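Local coordinates for beta sliding clamp (Bartonella birtlesii LL-WM9, PDB 6PTR), which probably encircles DNA as a ring-shaped head-to-tail homodimer and tethers DNA polymerases and other proteins to it, giving them processivity, at residues C230-L233 with I238-S241; V25-E30 with L221-D226; A281-S286 with Y338-A343. All coordinates share one frame; numbering follows the deposited sequence. Where two conformers were deposited one is given.

Contact 1 of 3, residues C230-L233 with I238-S241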
loop_
_atom_site.group_PDB
_atom_site.type_symbol
_atom_site.label_atom_id
_atom_site.label_comp_id
_atom_site.label_asym_id
_atom_site.label_seq_id
_atom_site.Cartn_x
_atom_site.Cartn_y
_atom_site.Cartn_z
ATOM N N CYS C 230 13.262 -28.981 13.016
ATOM C CA CYS C 230 14.568 -29.432 13.485
ATOM C C CYS C 230 15.470 -28.209 13.619
ATOM O O CYS C 230 15.715 -27.497 12.635
ATOM C CB CYS C 230 15.177 -30.459 12.528
ATOM S SG CYS C 230 16.779 -31.058 13.199
ATOM N N ILE C 231 15.938 -27.935 14.836
ATOM C CA ILE C 231 16.789 -26.785 15.087
ATOM C C ILE C 231 18.197 -27.288 15.367
ATOM O O ILE C 231 18.398 -28.152 16.231
ATOM C CB ILE C 231 16.264 -25.934 16.255
ATOM C CG1 ILE C 231 14.853 -25.428 15.933
ATOM C CG2 ILE C 231 17.196 -24.747 16.501
ATOM C CD1 ILE C 231 14.270 -24.538 17.013
ATOM N N GLU C 232 19.164 -26.768 14.623
ATOM C CA GLU C 232 20.558 -27.162 14.778
ATOM C C GLU C 232 21.382 -25.903 14.968
ATOM O O GLU C 232 21.120 -24.881 14.329
ATOM C CB GLU C 232 21.058 -27.959 13.558
ATOM C CG GLU C 232 20.426 -29.333 13.399
ATOM C CD GLU C 232 20.754 -29.949 12.067
ATOM O OE1 GLU C 232 20.214 -29.490 11.036
ATOM O OE2 GLU C 232 21.577 -30.872 12.037
ATOM N N LEU C 233 22.362 -25.948 15.863
ATOM C CA LEU C 233 23.136 -24.732 16.010
ATOM C C LEU C 233 24.545 -25.032 16.476
ATOM O O LEU C 233 24.851 -26.102 17.020
ATOM C CB LEU C 233 22.472 -23.711 16.963
ATOM C CG LEU C 233 22.122 -24.011 18.420
ATOM C CD1 LEU C 233 21.976 -22.707 19.228
ATOM C CD2 LEU C 233 20.823 -24.790 18.466
ATOM N N ILE C 238 22.929 -21.086 12.809
ATOM C CA ILE C 238 21.736 -21.790 13.255
ATOM C C ILE C 238 20.936 -22.182 12.024
ATOM O O ILE C 238 20.944 -21.475 11.012
ATOM C CB ILE C 238 20.891 -20.932 14.224
ATOM C CG1 ILE C 238 19.746 -21.752 14.813
ATOM C CG2 ILE C 238 20.344 -19.667 13.527
ATOM C CD1 ILE C 238 19.086 -21.031 16.034
ATOM N N ARG C 239 20.289 -23.337 12.093
ATOM C CA ARG C 239 19.552 -23.885 10.959
ATOM C C ARG C 239 18.196 -24.348 11.449
ATOM O O ARG C 239 18.100 -24.995 12.500
ATOM C CB ARG C 239 20.299 -25.047 10.315
ATOM C CG ARG C 239 19.493 -25.758 9.231
ATOM C CD ARG C 239 20.332 -26.801 8.515
ATOM N NE ARG C 239 21.334 -26.169 7.661
ATOM C CZ ARG C 239 22.345 -26.809 7.077
ATOM N NH1 ARG C 239 22.506 -28.118 7.254
ATOM N NH2 ARG C 239 23.203 -26.132 6.315
ATOM N N PHE C 240 17.152 -23.995 10.696
ATOM C CA PHE C 240 15.794 -24.439 10.974
ATOM C C PHE C 240 15.326 -25.248 9.779
ATOM O O PHE C 240 15.267 -24.722 8.662
ATOM C CB PHE C 240 14.845 -23.260 11.189
ATOM C CG PHE C 240 15.243 -22.350 12.294
ATOM C CD1 PHE C 240 16.161 -21.328 12.078
ATOM C CD2 PHE C 240 14.675 -22.483 13.553
ATOM C CE1 PHE C 240 16.529 -20.479 13.101
ATOM C CE2 PHE C 240 15.039 -21.613 14.586
ATOM C CZ PHE C 240 15.970 -20.626 14.360
ATOM N N SER C 241 14.971 -26.503 10.012
ATOM C CA SER C 241 14.451 -27.361 8.954
ATOM C C SER C 241 12.998 -27.682 9.268
ATOM O O SER C 241 12.685 -28.188 10.348
ATOM C CB SER C 241 15.276 -28.645 8.821
ATOM O OG SER C 241 16.621 -28.326 8.502
HETATM O O HOH W 1 17.745 -28.160 10.925
HETATM O O HOH W 2 20.793 -30.134 8.387
#
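Cys-230 to Leu-233 and Ile-238 to Ser-241 run antiparallel, their axes 4.6 Å apart at an angle of 167°, as the two arms of a beta hairpin. Cys-230/Ser-241 and Glu-232/Arg-239 are the hydrogen-bonded pairs. Each is closed by two backbone bonds; in the second, Arg-239 N gives a bond of 2.8 Å to Glu-232 O. Ile-231/Phe-240 and Leu-233/Ile-238 are the non-hydrogen-bonded pairs, and their side chains share one apolar face. There Ile-231 lies alongside the Phe-240 ring, with CG1 3.8 Å from CD2 of Phe-240 and CD1 next to CE2. CG1 of Ile-231 is set beside its backbone N (chi1 -60°), which leaves CG2 to meet CD1 of Ile-238. Further along, Leu-233 CB packs 4.0 Å from Ile-238 CG1.

The face carrying Cys-230, Glu-232, Arg-239 and Ser-241 is polar and hydrated. Glu-232 and Arg-239 lie side by side, but their charged atoms do not touch, and the carboxylate and guanidinium planes are 63° apart. A water joins them, donating to Glu-232 OE1 and accepting from Arg-239 NH1 at 2.9 Å, in the guanidinium plane. Another water donates to Glu-232 OE1 and to Cys-230 O, and also bonds Ser-241 OG at 2.7 Å. OE1 thus takes two water bonds, which tie the carboxylate to both strands. Arg-239 NE is held separately by Thr-248 OG1.

The hairpin belongs to an antiparallel sheet that runs on from the central domain into the N-terminal domain. Strand 136-141 pairs with the outer side of 228-233, and strand 245-250 with that of 237-242. On the apolar face Leu-233 also meets Val-207, and Ile-238 meets Ile-209, both on strand 207-210.

Contact 2 of 3, residues V25-E30 with L221-D226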
loop_
_atom_site.group_PDB
_atom_site.type_symbol
_atom_site.label_atom_id
_atom_site.label_comp_id
_atom_site.label_asym_id
_atom_site.label_seq_id
_atom_site.Cartn_x
_atom_site.Cartn_y
_atom_site.Cartn_z
ATOM N N VAL C 25 11.296 -18.635 -1.283
ATOM C CA VAL C 25 12.743 -18.421 -1.290
ATOM C C VAL C 25 13.107 -17.019 -1.761
ATOM O O VAL C 25 14.074 -16.422 -1.271
ATOM C CB VAL C 25 13.470 -19.478 -2.145
ATOM C CG1 VAL C 25 13.064 -20.870 -1.702
ATOM C CG2 VAL C 25 13.172 -19.279 -3.595
ATOM N N HIS C 26 12.312 -16.461 -2.674
ATOM C CA HIS C 26 12.735 -15.254 -3.374
ATOM C C HIS C 26 12.845 -14.051 -2.448
ATOM O O HIS C 26 13.658 -13.158 -2.709
ATOM C CB HIS C 26 11.782 -14.956 -4.547
ATOM C CG HIS C 26 10.574 -14.157 -4.178
ATOM N ND1 HIS C 26 9.481 -14.700 -3.534
ATOM C CD2 HIS C 26 10.270 -12.854 -4.394
ATOM C CE1 HIS C 26 8.569 -13.762 -3.347
ATOM N NE2 HIS C 26 9.025 -12.631 -3.855
ATOM N N ARG C 27 12.052 -13.994 -1.374
ATOM C CA ARG C 27 12.064 -12.792 -0.547
ATOM C C ARG C 27 13.357 -12.619 0.248
ATOM O O ARG C 27 13.550 -11.559 0.855
ATOM C CB ARG C 27 10.855 -12.772 0.402
ATOM C CG ARG C 27 10.144 -14.106 0.643
ATOM C CD ARG C 27 8.882 -13.903 1.517
ATOM N NE ARG C 27 8.512 -15.095 2.285
ATOM C CZ ARG C 27 7.393 -15.796 2.116
ATOM N NH1 ARG C 27 6.504 -15.429 1.200
ATOM N NH2 ARG C 27 7.156 -16.865 2.871
ATOM N N VAL C 28 14.240 -13.617 0.253
ATOM C CA VAL C 28 15.531 -13.496 0.918
ATOM C C VAL C 28 16.443 -12.572 0.129
ATOM O O VAL C 28 17.319 -11.897 0.694
ATOM C CB VAL C 28 16.114 -14.911 1.102
ATOM C CG1 VAL C 28 17.619 -14.889 1.264
ATOM C CG2 VAL C 28 15.460 -15.524 2.305
ATOM N N VAL C 29 16.219 -12.485 -1.180
ATOM C CA VAL C 29 17.005 -11.607 -2.027
ATOM C C VAL C 29 16.732 -10.160 -1.650
ATOM O O VAL C 29 15.576 -9.740 -1.498
ATOM C CB VAL C 29 16.684 -11.887 -3.502
ATOM C CG1 VAL C 29 17.360 -10.860 -4.391
ATOM C CG2 VAL C 29 17.105 -13.298 -3.861
ATOM N N GLU C 30 17.796 -9.389 -1.471
ATOM C CA GLU C 30 17.643 -7.968 -1.211
ATOM C C GLU C 30 17.444 -7.231 -2.531
ATOM O O GLU C 30 18.148 -7.485 -3.512
ATOM C CB GLU C 30 18.868 -7.427 -0.472
ATOM C CG GLU C 30 18.582 -6.270 0.486
ATOM C CD GLU C 30 17.915 -6.713 1.784
ATOM O OE1 GLU C 30 16.903 -6.089 2.168
ATOM O OE2 GLU C 30 18.398 -7.676 2.422
ATOM N N LEU C 221 6.181 -19.444 9.078
ATOM C CA LEU C 221 5.362 -19.958 10.169
ATOM C C LEU C 221 3.950 -19.377 10.159
ATOM O O LEU C 221 3.014 -20.039 10.620
ATOM C CB LEU C 221 6.052 -19.682 11.504
ATOM C CG LEU C 221 7.307 -20.539 11.706
ATOM C CD1 LEU C 221 8.058 -20.110 12.945
ATOM C CD2 LEU C 221 6.913 -21.996 11.822
ATOM N N SER C 222 3.774 -18.150 9.646
ATOM C CA SER C 222 2.445 -17.547 9.575
ATOM C C SER C 222 1.481 -18.382 8.746
ATOM O O SER C 222 0.260 -18.220 8.873
ATOM C CB SER C 222 2.538 -16.136 8.986
ATOM O OG SER C 222 2.954 -16.190 7.630
ATOM N N GLU C 223 1.993 -19.263 7.901
ATOM C CA GLU C 223 1.118 -20.119 7.111
ATOM C C GLU C 223 0.567 -21.303 7.905
ATOM O O GLU C 223 -0.172 -22.120 7.332
ATOM C CB GLU C 223 1.862 -20.623 5.880
ATOM C CG GLU C 223 2.563 -19.545 5.087
ATOM C CD GLU C 223 3.340 -20.124 3.901
ATOM O OE1 GLU C 223 3.194 -21.337 3.619
ATOM O OE2 GLU C 223 4.099 -19.373 3.252
ATOM N N GLU C 224 0.904 -21.409 9.194
ATOM C CA GLU C 224 0.459 -22.488 10.072
ATOM C C GLU C 224 1.008 -23.830 9.594
ATOM O O GLU C 224 0.278 -24.634 9.011
ATOM C CB GLU C 224 -1.071 -22.517 10.162
ATOM N N ILE C 225 2.299 -24.072 9.854
ATOM C CA ILE C 225 3.003 -25.268 9.399
ATOM C C ILE C 225 2.751 -26.421 10.363
ATOM O O ILE C 225 2.804 -26.254 11.588
ATOM C CB ILE C 225 4.508 -24.971 9.271
ATOM C CG1 ILE C 225 4.725 -23.744 8.381
ATOM C CG2 ILE C 225 5.255 -26.185 8.732
ATOM C CD1 ILE C 225 4.064 -23.859 7.006
ATOM N N ASP C 226 2.498 -27.605 9.814
ATOM C CA ASP C 226 2.323 -28.794 10.637
ATOM C C ASP C 226 3.669 -29.416 11.004
ATOM O O ASP C 226 4.646 -29.321 10.260
ATOM C CB ASP C 226 1.474 -29.825 9.899
ATOM C CG ASP C 226 1.379 -31.161 10.648
ATOM O OD1 ASP C 226 0.845 -31.164 11.773
ATOM O OD2 ASP C 226 1.865 -32.180 10.107
#
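Arg-27 and Glu-223 are the two residues that meet here, and they do so by charge alone. The interaction is a long salt bridge, with Arg-27 NH2 4.0 Å from Glu-223 OE2. The two side chains reach out to each other from their own segments. OE2 arrives at the edge of the guanidinium and in its plane, while the carboxylate is turned almost square to that plane, at 86°. The Arg-27 chain is extended from CG to NE. In Glu-223, CG stands beside the backbone N (chi1 -50°) and the rest of the chain is extended toward Arg-27. Two long side chains therefore span the gap between backbones that stay well apart. The area buried between the segments is small, 36 Å², as suits a surface contact.

Other charges share the work. The second carboxylate oxygen, OE1 of Glu-223, forms a salt bridge with Arg-24 and a weak, long ion pair with Lys-20. Arg-27 NE has a weak, long ion pair with Glu-216. The cluster of basic groups would probably favour the charged form of Glu-223.

Backbone turns present both side chains. A type I turn runs from His-26 to Val-29, closed by Val-29 N to His-26 O at 3.1 Å. Another runs from Leu-221 to Glu-224, closed by Glu-224 N to Leu-221 O at 2.9 Å. Glu-224, with positive phi (64°), is where the chain leaves the helical conformation.

The bridge joins the N-terminal and central domains. Segment 25-30 belongs with helix 15-26, and Glu-223 lies in the loop between helix 211-221 and strand 228-233. Nearby, Val-28 packs on strand 59-69 and Leu-221 on helix 142-152.

Contact 3 of 3, residues A281-S286 with Y338-A343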
loop_
_atom_site.group_PDB
_atom_site.type_symbol
_atom_site.label_atom_id
_atom_site.label_comp_id
_atom_site.label_asym_id
_atom_site.label_seq_id
_atom_site.Cartn_x
_atom_site.Cartn_y
_atom_site.Cartn_z
ATOM N N ALA C 281 -8.436 3.941 23.765
ATOM C CA ALA C 281 -8.216 5.286 24.312
ATOM C C ALA C 281 -6.823 5.807 23.985
ATOM O O ALA C 281 -6.667 6.975 23.608
ATOM C CB ALA C 281 -8.432 5.276 25.821
ATOM N N VAL C 282 -5.798 4.962 24.138
ATOM C CA VAL C 282 -4.441 5.362 23.792
ATOM C C VAL C 282 -4.356 5.672 22.311
ATOM O O VAL C 282 -3.735 6.659 21.903
ATOM C CB VAL C 282 -3.428 4.267 24.187
ATOM C CG1 VAL C 282 -2.038 4.571 23.591
ATOM C CG2 VAL C 282 -3.357 4.134 25.700
ATOM N N ASP C 283 -4.952 4.811 21.482
ATOM C CA ASP C 283 -4.989 5.056 20.046
ATOM C C ASP C 283 -5.610 6.418 19.751
ATOM O O ASP C 283 -5.061 7.209 18.973
ATOM C CB ASP C 283 -5.761 3.918 19.354
ATOM C CG ASP C 283 -5.672 3.983 17.838
ATOM O OD1 ASP C 283 -4.705 4.585 17.319
ATOM O OD2 ASP C 283 -6.570 3.422 17.164
ATOM N N ARG C 284 -6.736 6.732 20.397
ATOM C CA ARG C 284 -7.401 8.001 20.126
ATOM C C ARG C 284 -6.517 9.189 20.500
ATOM O O ARG C 284 -6.288 10.075 19.671
ATOM C CB ARG C 284 -8.740 8.065 20.868
ATOM C CG ARG C 284 -9.789 7.130 20.265
ATOM C CD ARG C 284 -11.161 7.359 20.881
ATOM N NE ARG C 284 -11.222 7.094 22.318
ATOM C CZ ARG C 284 -11.598 5.941 22.863
ATOM N NH1 ARG C 284 -11.934 4.911 22.094
ATOM N NH2 ARG C 284 -11.659 5.821 24.189
ATOM N N VAL C 285 -6.001 9.229 21.738
ATOM C CA VAL C 285 -5.316 10.452 22.171
ATOM C C VAL C 285 -3.972 10.591 21.480
ATOM O O VAL C 285 -3.493 11.719 21.311
ATOM C CB VAL C 285 -5.184 10.537 23.718
ATOM C CG1 VAL C 285 -6.577 10.578 24.382
ATOM C CG2 VAL C 285 -4.376 9.362 24.280
ATOM N N SER C 286 -3.369 9.489 21.012
ATOM C CA SER C 286 -2.072 9.587 20.344
ATOM C C SER C 286 -2.188 10.067 18.902
ATOM O O SER C 286 -1.155 10.245 18.238
ATOM C CB SER C 286 -1.354 8.237 20.379
ATOM O OG SER C 286 -2.039 7.256 19.638
ATOM N N TYR C 338 4.486 2.179 21.815
ATOM C CA TYR C 338 4.982 1.000 22.515
ATOM C C TYR C 338 3.903 0.393 23.396
ATOM O O TYR C 338 3.823 -0.833 23.529
ATOM C CB TYR C 338 6.220 1.350 23.346
ATOM C CG TYR C 338 7.429 1.771 22.524
ATOM C CD1 TYR C 338 7.458 1.603 21.147
ATOM C CD2 TYR C 338 8.550 2.333 23.145
ATOM C CE1 TYR C 338 8.574 1.976 20.389
ATOM C CE2 TYR C 338 9.667 2.724 22.404
ATOM C CZ TYR C 338 9.672 2.534 21.027
ATOM O OH TYR C 338 10.768 2.910 20.281
ATOM N N LEU C 339 3.070 1.233 24.023
ATOM C CA LEU C 339 1.944 0.705 24.785
ATOM C C LEU C 339 1.001 -0.079 23.893
ATOM O O LEU C 339 0.538 -1.162 24.266
ATOM C CB LEU C 339 1.173 1.836 25.470
ATOM C CG LEU C 339 1.744 2.458 26.735
ATOM C CD1 LEU C 339 0.897 3.692 27.068
ATOM C CD2 LEU C 339 1.721 1.463 27.884
ATOM N N LEU C 340 0.702 0.446 22.702
ATOM C CA LEU C 340 -0.177 -0.291 21.795
ATOM C C LEU C 340 0.485 -1.577 21.312
ATOM O O LEU C 340 -0.182 -2.609 21.185
ATOM C CB LEU C 340 -0.566 0.598 20.620
ATOM C CG LEU C 340 -1.455 1.767 21.070
ATOM C CD1 LEU C 340 -1.713 2.704 19.913
ATOM C CD2 LEU C 340 -2.765 1.229 21.625
ATOM N N ASP C 341 1.799 -1.538 21.066
ATOM C CA ASP C 341 2.504 -2.762 20.685
ATOM C C ASP C 341 2.303 -3.851 21.730
ATOM O O ASP C 341 1.957 -4.992 21.396
ATOM C CB ASP C 341 4.003 -2.490 20.493
ATOM C CG ASP C 341 4.308 -1.633 19.280
ATOM O OD1 ASP C 341 3.472 -1.552 18.345
ATOM O OD2 ASP C 341 5.417 -1.059 19.256
ATOM N N ILE C 342 2.499 -3.517 23.009
ATOM C CA ILE C 342 2.410 -4.540 24.042
ATOM C C ILE C 342 0.961 -4.949 24.277
ATOM O O ILE C 342 0.659 -6.138 24.444
ATOM C CB ILE C 342 3.098 -4.042 25.321
ATOM C CG1 ILE C 342 4.597 -3.917 25.057
ATOM C CG2 ILE C 342 2.823 -4.996 26.477
ATOM C CD1 ILE C 342 5.327 -3.073 26.129
ATOM N N ALA C 343 0.034 -3.983 24.269
ATOM C CA ALA C 343 -1.378 -4.352 24.369
ATOM C C ALA C 343 -1.764 -5.331 23.266
ATOM O O ALA C 343 -2.531 -6.280 23.499
ATOM C CB ALA C 343 -2.256 -3.099 24.317
#
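Val-282 and Leu-340 carry the apolar packing between two helices. The two side chains pass one another, each pointing toward the other's helix. CG1 of Val-282 lies 3.8 Å from CG of Leu-340 and is also close to both methyl groups of that leucine. This branch stands opposite its own backbone N (chi1 170°). Leu-340 CD2 in addition meets CB of Val-282, so the valine methyl rests against the leucine branch point. CD1 of the same leucine reaches on to the backbone of Asp-283, 4.0 Å from CA. On the other valine branch, Val-282 CG2 has a looser contact with Leu-339 CD1, at 4.5 Å.

The polar bonds stay within each helix or lead away from the pair. Val-285 N bonds Ala-281 O, and Ser-286 N bonds Val-282 O at 3.0 Å. Ser-286 OG lies 2.9 Å from Val-282 O and 3.1 Å from Asp-283 O. Asp-283 OD1 forms a salt bridge with Lys-88 of the second subunit, and Arg-284 packs on Leu-89 of that subunit. One helix therefore serves both the domain interior and the dimer interface.

The segment axes are 10.2 Å apart at their closest and run nearly antiparallel, with a crossing angle of -153°. Such a pair of helices, backed by beta sheets, is characteristic of a DNA-clamp domain. In beta clamps these helices line the inner surface of the ring, and helices 275-285 and 336-345 are the pair of the C-terminal domain.

Overall arrangement
Contact 1 is the buried one, contact 3 is partly buried, and contact 2 lies on the surface. Each has its own chemistry: backbone pairing with one apolar and one watered face in contact 1, a long charge pair in contact 2, and aliphatic helix packing in contact 3. Contacts 1 and 3 work inside the central and C-terminal domains respectively, whereas contact 2 spans the N-terminal and central ones. Contacts 1 and 2 adjoin in sequence, because the loop with Glu-223 leads into strand 228-233; their centres are 15 Å apart. Contact 3 lies across the chain's centre from contact 1, about 36 Å between centres, and has the second subunit beside it.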